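Local coordinates for glycoside Hydrolase Family 43_12 (PDB 7JVH), which probably hydrolyses glycosidic bonds in plant cell-wall polysaccharides such as xylan or arabinan, as other family 43 glycoside hydrolases do, at residues 41-47 with 358-362; 98-102 with 394-398; 220-224 with 274-278; 259-265 with 301-305; 467-473 with 485-491. All blocks are in the same frame, centred on the assembly; numbering follows the deposited sequence.

Overall arrangement
Two domains share this chain, a five-bladed beta-propeller and a concanavalin A-like beta-sandwich. Contacts 3 and 4 lie within the propeller, about 23 Å apart between centres, yet differ sharply: contact 3 is a surface meeting with an extended lysine and a tyrosine hydroxyl, whereas contact 4 is buried, its histidine and glutamate gripping backbone atoms. Contact 5 is also buried, a backbone ladder in a hairpin of the sandwich. Contacts 1 and 2 are partly buried and lie where the two domains meet. Contact 2 sets a turn of the sandwich domain on a blade strand, through a glycine and water; contact 1 is mostly apolar and packs chain leaving the sandwich on chain leaving the propeller.

Contact 1 (41-47 with 358-362); sequences IYAKNPL and SIKQK
Ile359 starts the contact by pushing its branched side chain in among Ile41, Tyr42 and Asn45. Its CB lies 3.9 Å from CG1 of Ile41, and the two isoleucine side chains run antiparallel, flank to flank. With CG1 of Ile359 anti to the backbone N (chi1 -155°), that branch crosses Tyr42 at about a right angle and comes within 3.5 Å of CE1 of the tyrosine. The CG2 branch of Ile359 goes instead to CB of Asn45, at 3.9 Å, so a beta-branched residue suits the place: its two arms part, with Ile41 against both. Tyr42 is held from within its helix too, CG2 of Ile41 sitting over the centre of one ring face. Asn45 offers its CB because its amide is turned to the helix, where ND2 donates to O of Ile41 at 2.7 Å, on a lone pair in the carbonyl plane.

Lys360 follows, with CD 3.8 Å from CB of Asn45. A bend at chi3 (79°) then carries CE of Lys360 to 3.5 Å from O of Pro46, while NZ has a long, weak ion pair with Glu51. No hydrogen bond joins the two segments; strand 360-362 pairs instead with strand 51-53, whose Tyr53 bonds to O of Asn45. This is mostly apolar packing at a domain junction, where the chain leaving the sandwich strand 28-37 meets the chain returning from the propeller.

Contact 2 (98-102 with 394-398); sequences VQIGN and DYRWV
At the interface between a propeller blade and the sandwich domain, Tyr395 lays one face of its ring on Gly101. CA of Gly101 stands 3.5 Å from the ring centroid and only 4° off the normal, a CH-pi contact of nearly ideal placement. Glycine fits here because, at these backbone angles, a CB would jam against the preceding carbonyl oxygen; the bare CA lies flat on the ring. At the ring edge, CD2 of Tyr395 is 3.4 Å from O of Gln99.

Gln99 runs out extended, its CG anti to the backbone N (chi1 -178°), so that CD lies 3.4 Å from CB of Tyr395. Its NE2 donates to O of Gly101 at 3.1 Å, a bond that fixes the amide's rotation. Strand 98-102 is the outermost strand of its four-stranded blade, and the partner is a type I turn from Asp394 to Trp397. A water donates to O of Tyr395 at 2.7 Å and, weakly, to OD1 of Asn102, bridging the domains. Behind the tyrosine the turn is stiffened by an Asx turn, OD1 of Asp394 accepting from N of Arg396, and by a side-on salt bridge in which NE of Arg396 lies 2.9 Å from the same OD1 while NH2 takes OD2.

Contact 3 (220-224 with 274-278); sequences TDKVI and YGPYE
Tyr274 reaches from a loop of one propeller blade along strand 215-226, the outermost strand of the blade before it, so the contact is a seam between consecutive blades. The touching parts run almost parallel, their end-to-end directions 3° apart. From CB of Tyr274 the ring extends with CG anti to the carbonyl carbon (chi1 -74°), which sends it slantwise across Lys222 toward Thr220. CD1 meets the aliphatic part of the lysine, 4.1 Å from CB of Lys222. One atom farther, CE1 of Tyr274 is 3.2 Å from O of Thr220, which lies at the ring edge, near its plane. At the tip, OH of Tyr274 donates to that same O of Thr220 at 3.1 Å, in the carbonyl plane and on a lone pair; OG1 of Thr220 is turned to Ile217 and Glu208.

Swapping this tyrosine for an alanine would probably strip Thr220 O of its hydroxyl donor and open a gap beside the lysine chain.

Ile224 and Tyr277 point the same way, flank against flank, with CB of Ile224 3.7 Å from CD2 of the Tyr277 ring, an apolar pair close to Leu252 of strand 249-255; the hydroxyl of Tyr277 is satisfied by O of Ile273. Lys222 suits its exposed place because a long, fully extended chain can span the seam: its NZ donates to O of Tyr274 at 2.8 Å, tilted 26° from the carbonyl plane.

Contact 4 (259-265 with 301-305); sequences TGDWHSE and WAGHA
His263 has its imidazole sandwiched between two backbone carbons, CA of Gly303 on one face and CA of Thr259 on the other. Gly303 CA lies 3.5 Å from the His263 ring centroid, and a side chain on Gly303 would clash with the ring, so glycine is the residue that fits. At the imidazole edge, ND1 of His263 donates to O of Trp301 at 2.8 Å and 165°; the oxygen lies in the ring plane, though the nitrogen stands above the plane of the carbonyl. Trp301 carries Gly260 on one indole face, its CA 3.6 Å from the five-membered ring centroid. The indole NE1 of Trp301 donates to OD1 of Asp261 at 2.8 Å, a bent bond (131°).

A bend at chi2 (83°) turns the carboxylate of Glu265 toward N of Ala305, which OE1 takes at 3.1 Å, met from above the carboxylate plane. These residues belong to the propeller, where His304 touches Asp63 and Asp173, consistent with a place near the acidic site of family 43 enzymes. The bond to Trp301 O is consistent with a hydrogen on ND1 of His263, and strand 301-305 is held here not by a backbone ladder but by bonds that a buried histidine and glutamate supply across the joint.

Contact 5 (467-473 with 485-491); sequences EACNYVL and VLEKTVR
Val472 and Glu487 form the tight heart of this antiparallel hairpin. They are a hydrogen-bonded pair, with N of Val472 donating to O of Glu487 at 2.9 Å and N of Glu487 returning to O of Val472 at 2.8 Å. Asn470 and Thr489 repeat the pattern, N of Asn470 lying 3.1 Å from O of Thr489. Between them, in the non-hydrogen-bonded pair Tyr471 and Lys488, the ring presents its edge to the lysine, CD1 of Tyr471 3.6 Å from CB of Lys488. The other such pair is leucine on leucine, CB of Leu473 4.0 Å from CD1 of Leu486, a close apolar fit for a buried face.

Packing changes at the far end, at the partly exposed Arg491, whose N makes a long bond of 3.6 Å to SG of Cys469. The side chain of Arg491 leaves with CG anti to the backbone N (chi1 -177°) and bends at chi3 (62°), bringing the guanidinium over Ala468, whose CB lies 3.5 Å above the centre of one face; a short methyl suits the flat group. At its edge NH2 of Arg491 makes a weak salt bridge to OE2 of Glu467, 3.5 Å away, with the two planes 79° apart; OE1 of Glu467 has a second partner in Arg401. With an alanine in place of Arg491, Glu467 OE2 would probably lose this positive mate and the Ala468 methyl its cover.

The hairpin lies between strands 458-464 and 501-507 in a six-stranded sheet of the sandwich, and Tyr471, Leu473 and Leu486 pack on Phe528 of strand 525-531 in the opposing sheet.

Contact 1 (41-47 with 358-362)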
# COMPACT_ATOMS: atom_id res chain seq x y z
N ILE A 41 -14.22 -10.15 12.18
CA ILE A 41 -15.09 -10.18 11.02
C ILE A 41 -15.01 -11.52 10.25
O ILE A 41 -16.02 -12.01 9.75
CB ILE A 41 -14.84 -8.98 10.07
CG1 ILE A 41 -16.02 -8.76 9.12
CG2 ILE A 41 -13.56 -9.16 9.27
CD1 ILE A 41 -17.25 -8.21 9.82
N TYR A 42 -13.81 -12.07 10.13
CA TYR A 42 -13.57 -13.29 9.38
C TYR A 42 -14.01 -14.51 10.20
O TYR A 42 -14.57 -15.46 9.64
CB TYR A 42 -12.09 -13.43 9.01
CG TYR A 42 -11.57 -12.25 8.20
CD1 TYR A 42 -12.13 -11.94 6.98
CD2 TYR A 42 -10.52 -11.45 8.67
CE1 TYR A 42 -11.68 -10.89 6.24
CE2 TYR A 42 -10.05 -10.39 7.92
CZ TYR A 42 -10.64 -10.11 6.71
OH TYR A 42 -10.19 -9.06 5.95
N ALA A 43 -13.74 -14.47 11.51
CA ALA A 43 -14.13 -15.52 12.45
C ALA A 43 -15.66 -15.66 12.55
O ALA A 43 -16.17 -16.77 12.69
CB ALA A 43 -13.52 -15.24 13.82
N LYS A 44 -16.36 -14.53 12.50
CA LYS A 44 -17.82 -14.46 12.57
C LYS A 44 -18.54 -14.70 11.23
O LYS A 44 -19.74 -14.90 11.24
CB LYS A 44 -18.26 -13.10 13.10
CG LYS A 44 -17.83 -12.80 14.54
CD LYS A 44 -18.19 -11.39 14.98
CE LYS A 44 -19.59 -11.03 14.47
NZ LYS A 44 -20.25 -9.99 15.29
N ASN A 45 -17.80 -14.71 10.12
CA ASN A 45 -18.38 -14.91 8.80
C ASN A 45 -17.54 -15.92 8.03
O ASN A 45 -16.79 -15.54 7.13
CB ASN A 45 -18.41 -13.59 8.02
CG ASN A 45 -19.27 -12.53 8.68
OD1 ASN A 45 -20.44 -12.38 8.32
ND2 ASN A 45 -18.68 -11.76 9.61
N PRO A 46 -17.59 -17.23 8.39
CA PRO A 46 -16.90 -18.26 7.62
C PRO A 46 -17.41 -18.33 6.18
O PRO A 46 -18.60 -18.07 5.91
CB PRO A 46 -17.27 -19.56 8.37
CG PRO A 46 -18.44 -19.22 9.22
CD PRO A 46 -18.28 -17.77 9.57
N LEU A 47 -16.51 -18.70 5.26
CA LEU A 47 -16.80 -18.78 3.84
C LEU A 47 -17.60 -20.03 3.47
O LEU A 47 -17.32 -21.12 3.95
CB LEU A 47 -15.49 -18.76 3.02
CG LEU A 47 -14.61 -17.50 3.12
CD1 LEU A 47 -13.22 -17.74 2.57
CD2 LEU A 47 -15.28 -16.34 2.40
N SER A 358 -20.18 -5.79 2.64
CA SER A 358 -19.94 -6.91 3.51
C SER A 358 -18.64 -7.56 3.09
O SER A 358 -18.21 -7.46 1.94
CB SER A 358 -21.10 -7.89 3.53
OG SER A 358 -21.42 -8.29 2.22
N ILE A 359 -18.04 -8.25 4.06
CA ILE A 359 -16.78 -8.96 3.92
C ILE A 359 -16.80 -10.08 2.89
O ILE A 359 -15.76 -10.41 2.33
CB ILE A 359 -16.33 -9.46 5.30
CG1 ILE A 359 -14.82 -9.63 5.33
CG2 ILE A 359 -17.07 -10.72 5.69
CD1 ILE A 359 -14.05 -8.33 5.30
N LYS A 360 -17.99 -10.63 2.62
CA LYS A 360 -18.17 -11.76 1.70
C LYS A 360 -18.80 -11.33 0.41
O LYS A 360 -19.74 -10.58 0.41
CB LYS A 360 -19.04 -12.83 2.31
CG LYS A 360 -18.35 -13.54 3.47
CD LYS A 360 -19.36 -14.17 4.41
CE LYS A 360 -19.91 -15.47 3.89
NZ LYS A 360 -21.21 -15.80 4.53
N GLN A 361 -18.26 -11.87 -0.67
CA GLN A 361 -18.73 -11.65 -2.05
C GLN A 361 -18.76 -13.01 -2.72
O GLN A 361 -17.91 -13.84 -2.40
CB GLN A 361 -17.70 -10.85 -2.85
CG GLN A 361 -17.43 -9.46 -2.30
CD GLN A 361 -18.57 -8.57 -2.69
OE1 GLN A 361 -19.01 -8.60 -3.83
NE2 GLN A 361 -19.07 -7.80 -1.75
N LYS A 362 -19.70 -13.24 -3.63
CA LYS A 362 -19.70 -14.53 -4.33
C LYS A 362 -18.55 -14.48 -5.32
O LYS A 362 -18.34 -13.43 -5.88
CB LYS A 362 -21.05 -14.72 -5.02
CG LYS A 362 -22.24 -14.17 -4.24
CD LYS A 362 -23.55 -14.20 -4.99
CE LYS A 362 -24.13 -12.84 -5.27
NZ LYS A 362 -25.46 -12.66 -4.65

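Contact 2 (98-102 with 394-398)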
# COMPACT_ATOMS: atom_id res chain seq x y z
N VAL A 98 -1.00 -14.08 -7.02
CA VAL A 98 0.41 -14.31 -6.72
C VAL A 98 1.14 -12.98 -6.92
O VAL A 98 1.02 -12.36 -7.98
CB VAL A 98 1.01 -15.40 -7.65
CG1 VAL A 98 2.49 -15.62 -7.35
CG2 VAL A 98 0.25 -16.70 -7.52
N GLN A 99 1.89 -12.54 -5.89
CA GLN A 99 2.78 -11.39 -6.03
C GLN A 99 3.98 -11.85 -6.85
O GLN A 99 4.72 -12.75 -6.44
CB GLN A 99 3.24 -10.84 -4.67
CG GLN A 99 4.14 -9.61 -4.81
CD GLN A 99 4.23 -8.72 -3.57
OE1 GLN A 99 3.81 -9.10 -2.50
NE2 GLN A 99 4.80 -7.53 -3.74
N ILE A 100 4.15 -11.23 -8.04
CA ILE A 100 5.24 -11.56 -8.96
C ILE A 100 6.45 -10.65 -8.78
O ILE A 100 7.51 -10.89 -9.37
CB ILE A 100 4.78 -11.55 -10.44
CG1 ILE A 100 4.36 -10.15 -10.88
CG2 ILE A 100 3.64 -12.54 -10.62
CD1 ILE A 100 3.97 -10.08 -12.35
N GLY A 101 6.30 -9.61 -7.95
CA GLY A 101 7.39 -8.75 -7.56
C GLY A 101 6.90 -7.37 -7.17
O GLY A 101 5.78 -7.19 -6.69
N ASN A 102 7.78 -6.38 -7.37
CA ASN A 102 7.48 -4.98 -7.15
C ASN A 102 8.05 -4.24 -8.36
O ASN A 102 9.22 -4.43 -8.70
CB ASN A 102 8.11 -4.49 -5.84
CG ASN A 102 7.57 -5.22 -4.61
OD1 ASN A 102 6.67 -4.72 -3.94
ND2 ASN A 102 8.10 -6.42 -4.33
N ASP A 394 10.63 -13.30 0.35
CA ASP A 394 9.25 -13.13 -0.08
C ASP A 394 8.99 -11.65 -0.36
O ASP A 394 9.41 -10.80 0.42
CB ASP A 394 8.31 -13.66 1.01
CG ASP A 394 6.88 -13.76 0.56
OD1 ASP A 394 6.20 -12.71 0.48
OD2 ASP A 394 6.42 -14.91 0.32
N TYR A 395 8.27 -11.37 -1.45
CA TYR A 395 8.01 -10.00 -1.93
C TYR A 395 7.11 -9.13 -1.05
O TYR A 395 6.82 -7.99 -1.42
CB TYR A 395 7.37 -10.01 -3.32
CG TYR A 395 8.18 -10.64 -4.43
CD1 TYR A 395 9.44 -10.15 -4.76
CD2 TYR A 395 7.66 -11.69 -5.20
CE1 TYR A 395 10.17 -10.71 -5.80
CE2 TYR A 395 8.38 -12.24 -6.24
CZ TYR A 395 9.63 -11.75 -6.53
OH TYR A 395 10.35 -12.32 -7.55
N ARG A 396 6.64 -9.67 0.08
CA ARG A 396 5.85 -8.92 1.07
C ARG A 396 6.70 -8.08 2.00
O ARG A 396 6.19 -7.19 2.66
CB ARG A 396 5.03 -9.86 1.94
CG ARG A 396 3.67 -10.20 1.39
CD ARG A 396 3.04 -11.33 2.19
NE ARG A 396 3.81 -12.56 2.06
CZ ARG A 396 3.36 -13.76 2.38
NH1 ARG A 396 2.16 -13.90 2.93
NH2 ARG A 396 4.14 -14.82 2.22
N TRP A 397 8.00 -8.41 2.07
CA TRP A 397 8.94 -7.75 2.95
C TRP A 397 9.50 -6.49 2.30
O TRP A 397 10.04 -6.54 1.21
CB TRP A 397 10.06 -8.71 3.31
CG TRP A 397 9.54 -9.82 4.16
CD1 TRP A 397 9.24 -11.08 3.75
CD2 TRP A 397 9.23 -9.75 5.55
NE1 TRP A 397 8.76 -11.80 4.81
CE2 TRP A 397 8.74 -11.01 5.93
CE3 TRP A 397 9.30 -8.73 6.51
CZ2 TRP A 397 8.34 -11.29 7.23
CZ3 TRP A 397 8.90 -9.02 7.81
CH2 TRP A 397 8.44 -10.30 8.16
N VAL A 398 9.34 -5.36 3.00
CA VAL A 398 9.80 -4.06 2.54
C VAL A 398 10.73 -3.43 3.57
O VAL A 398 10.71 -3.79 4.76
CB VAL A 398 8.61 -3.11 2.30
CG1 VAL A 398 7.74 -3.61 1.14
CG2 VAL A 398 7.77 -2.91 3.57
O HOH W 1 5.57 -5.71 -0.88

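Contact 3 (220-224 with 274-278)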
# COMPACT_ATOMS: atom_id res chain seq x y z
N THR A 220 -1.45 20.17 -26.64
CA THR A 220 -2.58 19.25 -26.79
C THR A 220 -3.39 19.11 -25.50
O THR A 220 -4.37 18.37 -25.46
CB THR A 220 -2.12 17.84 -27.24
OG1 THR A 220 -1.33 17.23 -26.21
CG2 THR A 220 -1.32 17.93 -28.54
N ASP A 221 -2.98 19.84 -24.45
CA ASP A 221 -3.64 19.78 -23.16
C ASP A 221 -4.98 20.48 -23.18
O ASP A 221 -5.14 21.50 -23.82
CB ASP A 221 -2.76 20.37 -22.04
CG ASP A 221 -2.35 21.82 -22.29
OD1 ASP A 221 -1.89 22.15 -23.41
OD2 ASP A 221 -2.47 22.65 -21.38
N LYS A 222 -5.96 19.89 -22.48
CA LYS A 222 -7.29 20.45 -22.33
C LYS A 222 -7.89 19.97 -21.02
O LYS A 222 -7.77 18.79 -20.66
CB LYS A 222 -8.19 19.99 -23.47
CG LYS A 222 -9.55 20.69 -23.50
CD LYS A 222 -10.60 19.90 -24.22
CE LYS A 222 -11.91 20.68 -24.22
NZ LYS A 222 -13.05 19.83 -24.70
N VAL A 223 -8.55 20.89 -20.30
CA VAL A 223 -9.30 20.54 -19.11
C VAL A 223 -10.63 19.94 -19.56
O VAL A 223 -11.42 20.60 -20.22
CB VAL A 223 -9.56 21.75 -18.19
CG1 VAL A 223 -10.41 21.32 -17.00
CG2 VAL A 223 -8.25 22.37 -17.71
N ILE A 224 -10.86 18.67 -19.19
CA ILE A 224 -12.08 17.94 -19.56
C ILE A 224 -13.10 17.80 -18.42
O ILE A 224 -14.27 17.61 -18.67
CB ILE A 224 -11.78 16.55 -20.17
CG1 ILE A 224 -10.75 15.78 -19.34
CG2 ILE A 224 -11.28 16.71 -21.61
CD1 ILE A 224 -10.60 14.36 -19.82
N TYR A 274 -11.52 14.21 -26.57
CA TYR A 274 -11.47 15.56 -25.99
C TYR A 274 -12.88 16.07 -25.70
O TYR A 274 -13.05 17.10 -25.04
CB TYR A 274 -10.81 16.55 -26.96
CG TYR A 274 -9.31 16.42 -27.10
CD1 TYR A 274 -8.47 16.88 -26.10
CD2 TYR A 274 -8.74 15.89 -28.25
CE1 TYR A 274 -7.09 16.80 -26.22
CE2 TYR A 274 -7.36 15.79 -28.39
CZ TYR A 274 -6.54 16.25 -27.37
OH TYR A 274 -5.16 16.15 -27.49
N GLY A 275 -13.88 15.35 -26.24
CA GLY A 275 -15.23 15.86 -26.46
C GLY A 275 -15.77 16.21 -25.08
O GLY A 275 -15.18 15.78 -24.08
N PRO A 276 -16.86 16.99 -24.98
CA PRO A 276 -17.40 17.36 -23.68
C PRO A 276 -17.77 16.09 -22.91
O PRO A 276 -18.44 15.23 -23.46
CB PRO A 276 -18.62 18.23 -24.01
CG PRO A 276 -18.91 17.99 -25.45
CD PRO A 276 -17.65 17.50 -26.11
N TYR A 277 -17.27 15.96 -21.68
CA TYR A 277 -17.56 14.83 -20.82
C TYR A 277 -18.68 15.25 -19.89
O TYR A 277 -18.52 16.19 -19.13
CB TYR A 277 -16.33 14.42 -20.01
CG TYR A 277 -15.32 13.64 -20.82
CD1 TYR A 277 -15.40 12.24 -20.90
CD2 TYR A 277 -14.32 14.28 -21.51
CE1 TYR A 277 -14.48 11.52 -21.65
CE2 TYR A 277 -13.39 13.57 -22.25
CZ TYR A 277 -13.47 12.20 -22.33
OH TYR A 277 -12.56 11.50 -23.08
N GLU A 278 -19.83 14.56 -19.97
CA GLU A 278 -20.99 14.82 -19.13
C GLU A 278 -21.13 13.74 -18.06
O GLU A 278 -20.96 12.56 -18.36
CB GLU A 278 -22.28 14.87 -19.96
CG GLU A 278 -22.27 15.87 -21.11
CD GLU A 278 -22.17 17.32 -20.66
OE1 GLU A 278 -22.17 17.60 -19.45
OE2 GLU A 278 -22.07 18.20 -21.54

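Contact 4 (259-265 with 301-305)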
# COMPACT_ATOMS: atom_id res chain seq x y z
N THR A 259 -9.62 11.17 -0.29
CA THR A 259 -9.40 9.78 0.06
C THR A 259 -9.76 9.48 1.52
O THR A 259 -9.42 8.37 2.02
CB THR A 259 -7.94 9.28 -0.22
OG1 THR A 259 -7.47 9.79 -1.46
CG2 THR A 259 -7.98 7.74 -0.29
N GLY A 260 -10.49 10.40 2.17
CA GLY A 260 -11.06 10.17 3.49
C GLY A 260 -12.58 9.97 3.48
O GLY A 260 -13.13 9.29 2.59
N ASP A 261 -13.24 10.59 4.46
CA ASP A 261 -14.67 10.43 4.73
C ASP A 261 -15.65 10.60 3.58
O ASP A 261 -16.73 10.00 3.59
CB ASP A 261 -15.09 11.38 5.86
CG ASP A 261 -14.69 10.86 7.21
OD1 ASP A 261 -13.87 9.92 7.27
OD2 ASP A 261 -15.21 11.39 8.22
N TRP A 262 -15.29 11.43 2.60
CA TRP A 262 -16.21 11.77 1.52
C TRP A 262 -15.82 11.09 0.20
O TRP A 262 -16.31 11.48 -0.87
CB TRP A 262 -16.32 13.29 1.37
CG TRP A 262 -17.69 13.73 1.02
CD1 TRP A 262 -18.09 14.35 -0.13
CD2 TRP A 262 -18.87 13.54 1.80
NE1 TRP A 262 -19.45 14.56 -0.11
CE2 TRP A 262 -19.96 14.08 1.06
CE3 TRP A 262 -19.12 12.97 3.06
CZ2 TRP A 262 -21.27 14.07 1.54
CZ3 TRP A 262 -20.43 12.96 3.54
CH2 TRP A 262 -21.49 13.49 2.78
N HIS A 263 -15.00 10.03 0.29
CA HIS A 263 -14.51 9.33 -0.90
C HIS A 263 -15.68 8.74 -1.68
O HIS A 263 -16.73 8.38 -1.11
CB HIS A 263 -13.51 8.22 -0.50
CG HIS A 263 -12.41 7.98 -1.50
ND1 HIS A 263 -11.62 6.84 -1.48
CD2 HIS A 263 -11.96 8.73 -2.54
CE1 HIS A 263 -10.74 6.90 -2.46
NE2 HIS A 263 -10.92 8.03 -3.11
N SER A 264 -15.51 8.67 -3.00
CA SER A 264 -16.52 8.13 -3.91
C SER A 264 -15.90 7.96 -5.27
O SER A 264 -14.78 8.37 -5.49
CB SER A 264 -17.71 9.08 -4.03
OG SER A 264 -17.34 10.13 -4.87
N GLU A 265 -16.64 7.36 -6.20
CA GLU A 265 -16.25 7.26 -7.59
C GLU A 265 -17.42 7.72 -8.44
O GLU A 265 -18.56 7.37 -8.16
CB GLU A 265 -15.85 5.85 -7.96
CG GLU A 265 -15.06 5.78 -9.26
CD GLU A 265 -13.59 6.07 -9.09
OE1 GLU A 265 -13.12 6.29 -7.93
OE2 GLU A 265 -12.89 6.05 -10.11
N TRP A 301 -14.32 5.09 3.34
CA TRP A 301 -13.43 5.80 2.41
C TRP A 301 -13.32 5.11 1.05
O TRP A 301 -12.25 5.00 0.48
CB TRP A 301 -12.02 5.99 3.00
CG TRP A 301 -11.94 6.68 4.36
CD1 TRP A 301 -12.97 7.10 5.15
CD2 TRP A 301 -10.74 6.97 5.09
NE1 TRP A 301 -12.49 7.66 6.31
CE2 TRP A 301 -11.12 7.59 6.30
CE3 TRP A 301 -9.37 6.77 4.84
CZ2 TRP A 301 -10.19 7.98 7.28
CZ3 TRP A 301 -8.44 7.17 5.80
CH2 TRP A 301 -8.86 7.77 7.00
N ALA A 302 -14.47 4.67 0.51
CA ALA A 302 -14.49 3.90 -0.72
C ALA A 302 -14.39 4.80 -1.95
O ALA A 302 -15.24 5.67 -2.17
CB ALA A 302 -15.74 3.03 -0.77
N GLY A 303 -13.35 4.57 -2.76
CA GLY A 303 -13.17 5.22 -4.03
C GLY A 303 -11.85 4.83 -4.67
O GLY A 303 -11.21 3.85 -4.26
N HIS A 304 -11.44 5.62 -5.67
CA HIS A 304 -10.23 5.41 -6.45
C HIS A 304 -10.22 4.03 -7.10
O HIS A 304 -9.37 3.17 -6.82
CB HIS A 304 -8.94 5.61 -5.63
CG HIS A 304 -7.80 6.09 -6.46
ND1 HIS A 304 -7.28 7.35 -6.33
CD2 HIS A 304 -7.11 5.50 -7.48
CE1 HIS A 304 -6.30 7.52 -7.21
NE2 HIS A 304 -6.18 6.42 -7.92
N ALA A 305 -11.20 3.82 -7.99
CA ALA A 305 -11.44 2.54 -8.61
C ALA A 305 -10.77 2.44 -9.96
O ALA A 305 -10.32 3.44 -10.53
CB ALA A 305 -12.92 2.30 -8.75

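Contact 5 (467-473 with 485-491)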
# COMPACT_ATOMS: atom_id res chain seq x y z
N GLU A 467 8.54 7.52 11.34
CA GLU A 467 9.78 7.68 12.09
C GLU A 467 9.57 8.24 13.52
O GLU A 467 10.42 8.04 14.38
CB GLU A 467 10.77 8.56 11.33
CG GLU A 467 10.24 9.96 10.97
CD GLU A 467 9.51 10.04 9.63
OE1 GLU A 467 9.45 9.05 8.88
OE2 GLU A 467 9.04 11.13 9.31
N ALA A 468 8.46 8.93 13.75
CA ALA A 468 8.13 9.53 15.04
C ALA A 468 6.83 8.98 15.65
O ALA A 468 6.29 9.53 16.60
CB ALA A 468 8.02 11.05 14.90
N CYS A 469 6.35 7.87 15.07
CA CYS A 469 5.16 7.17 15.53
C CYS A 469 5.45 5.69 15.43
O CYS A 469 5.09 5.02 14.45
CB CYS A 469 3.96 7.57 14.66
SG CYS A 469 3.23 9.16 15.14
N ASN A 470 6.15 5.18 16.46
CA ASN A 470 6.57 3.79 16.49
C ASN A 470 6.80 3.25 17.90
O ASN A 470 7.00 4.03 18.84
CB ASN A 470 7.83 3.59 15.64
CG ASN A 470 9.00 4.46 16.09
OD1 ASN A 470 9.63 4.19 17.12
ND2 ASN A 470 9.32 5.48 15.30
N TYR A 471 6.72 1.92 18.02
CA TYR A 471 7.04 1.18 19.23
C TYR A 471 8.16 0.20 18.89
O TYR A 471 8.10 -0.49 17.88
CB TYR A 471 5.83 0.41 19.73
CG TYR A 471 4.66 1.26 20.13
CD1 TYR A 471 4.83 2.36 20.96
CD2 TYR A 471 3.37 0.95 19.72
CE1 TYR A 471 3.75 3.15 21.33
CE2 TYR A 471 2.29 1.73 20.10
CZ TYR A 471 2.50 2.83 20.91
OH TYR A 471 1.44 3.61 21.31
N VAL A 472 9.18 0.16 19.75
CA VAL A 472 10.38 -0.65 19.52
C VAL A 472 10.78 -1.37 20.81
O VAL A 472 10.84 -0.76 21.87
CB VAL A 472 11.55 0.21 19.05
CG1 VAL A 472 12.71 -0.68 18.63
CG2 VAL A 472 11.14 1.11 17.91
N LEU A 473 11.03 -2.68 20.69
CA LEU A 473 11.55 -3.53 21.76
C LEU A 473 12.84 -4.14 21.26
O LEU A 473 12.85 -4.85 20.27
CB LEU A 473 10.56 -4.64 22.09
CG LEU A 473 10.97 -5.67 23.17
CD1 LEU A 473 10.98 -5.06 24.57
CD2 LEU A 473 10.04 -6.88 23.14
N VAL A 485 14.84 -3.32 26.20
CA VAL A 485 14.36 -1.96 26.27
C VAL A 485 13.14 -1.80 25.35
O VAL A 485 13.18 -2.19 24.18
CB VAL A 485 15.48 -0.96 25.89
CG1 VAL A 485 14.98 0.48 25.94
CG2 VAL A 485 16.68 -1.14 26.82
N LEU A 486 12.06 -1.26 25.91
CA LEU A 486 10.86 -0.92 25.19
C LEU A 486 10.79 0.61 25.11
O LEU A 486 10.80 1.30 26.14
CB LEU A 486 9.63 -1.47 25.90
CG LEU A 486 8.26 -1.31 25.24
CD1 LEU A 486 8.15 -2.02 23.91
CD2 LEU A 486 7.20 -1.85 26.20
N GLU A 487 10.73 1.14 23.88
CA GLU A 487 10.68 2.56 23.62
C GLU A 487 9.50 2.91 22.75
O GLU A 487 9.12 2.14 21.85
CB GLU A 487 11.96 3.01 22.92
CG GLU A 487 13.16 3.18 23.86
CD GLU A 487 14.47 3.29 23.11
OE1 GLU A 487 14.53 2.89 21.92
OE2 GLU A 487 15.45 3.77 23.72
N LYS A 488 8.91 4.08 23.02
CA LYS A 488 7.93 4.69 22.13
C LYS A 488 8.44 6.06 21.65
O LYS A 488 9.22 6.73 22.35
CB LYS A 488 6.60 4.86 22.84
CG LYS A 488 6.63 5.83 24.01
CD LYS A 488 5.26 6.00 24.62
CE LYS A 488 5.26 7.06 25.69
NZ LYS A 488 3.86 7.20 26.15
N THR A 489 8.00 6.45 20.46
CA THR A 489 8.11 7.80 19.94
C THR A 489 6.75 8.15 19.39
O THR A 489 6.23 7.44 18.55
CB THR A 489 9.18 7.92 18.84
OG1 THR A 489 10.45 7.48 19.35
CG2 THR A 489 9.32 9.38 18.37
N VAL A 490 6.17 9.26 19.88
CA VAL A 490 4.82 9.69 19.56
C VAL A 490 4.83 11.12 19.00
O VAL A 490 5.28 12.04 19.68
CB VAL A 490 3.95 9.67 20.83
CG1 VAL A 490 2.49 9.94 20.47
CG2 VAL A 490 4.10 8.34 21.57
N ARG A 491 4.34 11.29 17.76
CA ARG A 491 4.17 12.62 17.14
C ARG A 491 2.86 12.75 16.37
O ARG A 491 2.75 12.26 15.24
CB ARG A 491 5.33 12.96 16.19
CG ARG A 491 5.23 14.38 15.58
CD ARG A 491 6.30 14.66 14.55
NE ARG A 491 6.17 13.76 13.43
CZ ARG A 491 7.12 13.46 12.54
NH1 ARG A 491 8.33 14.01 12.61
NH2 ARG A 491 6.83 12.56 11.58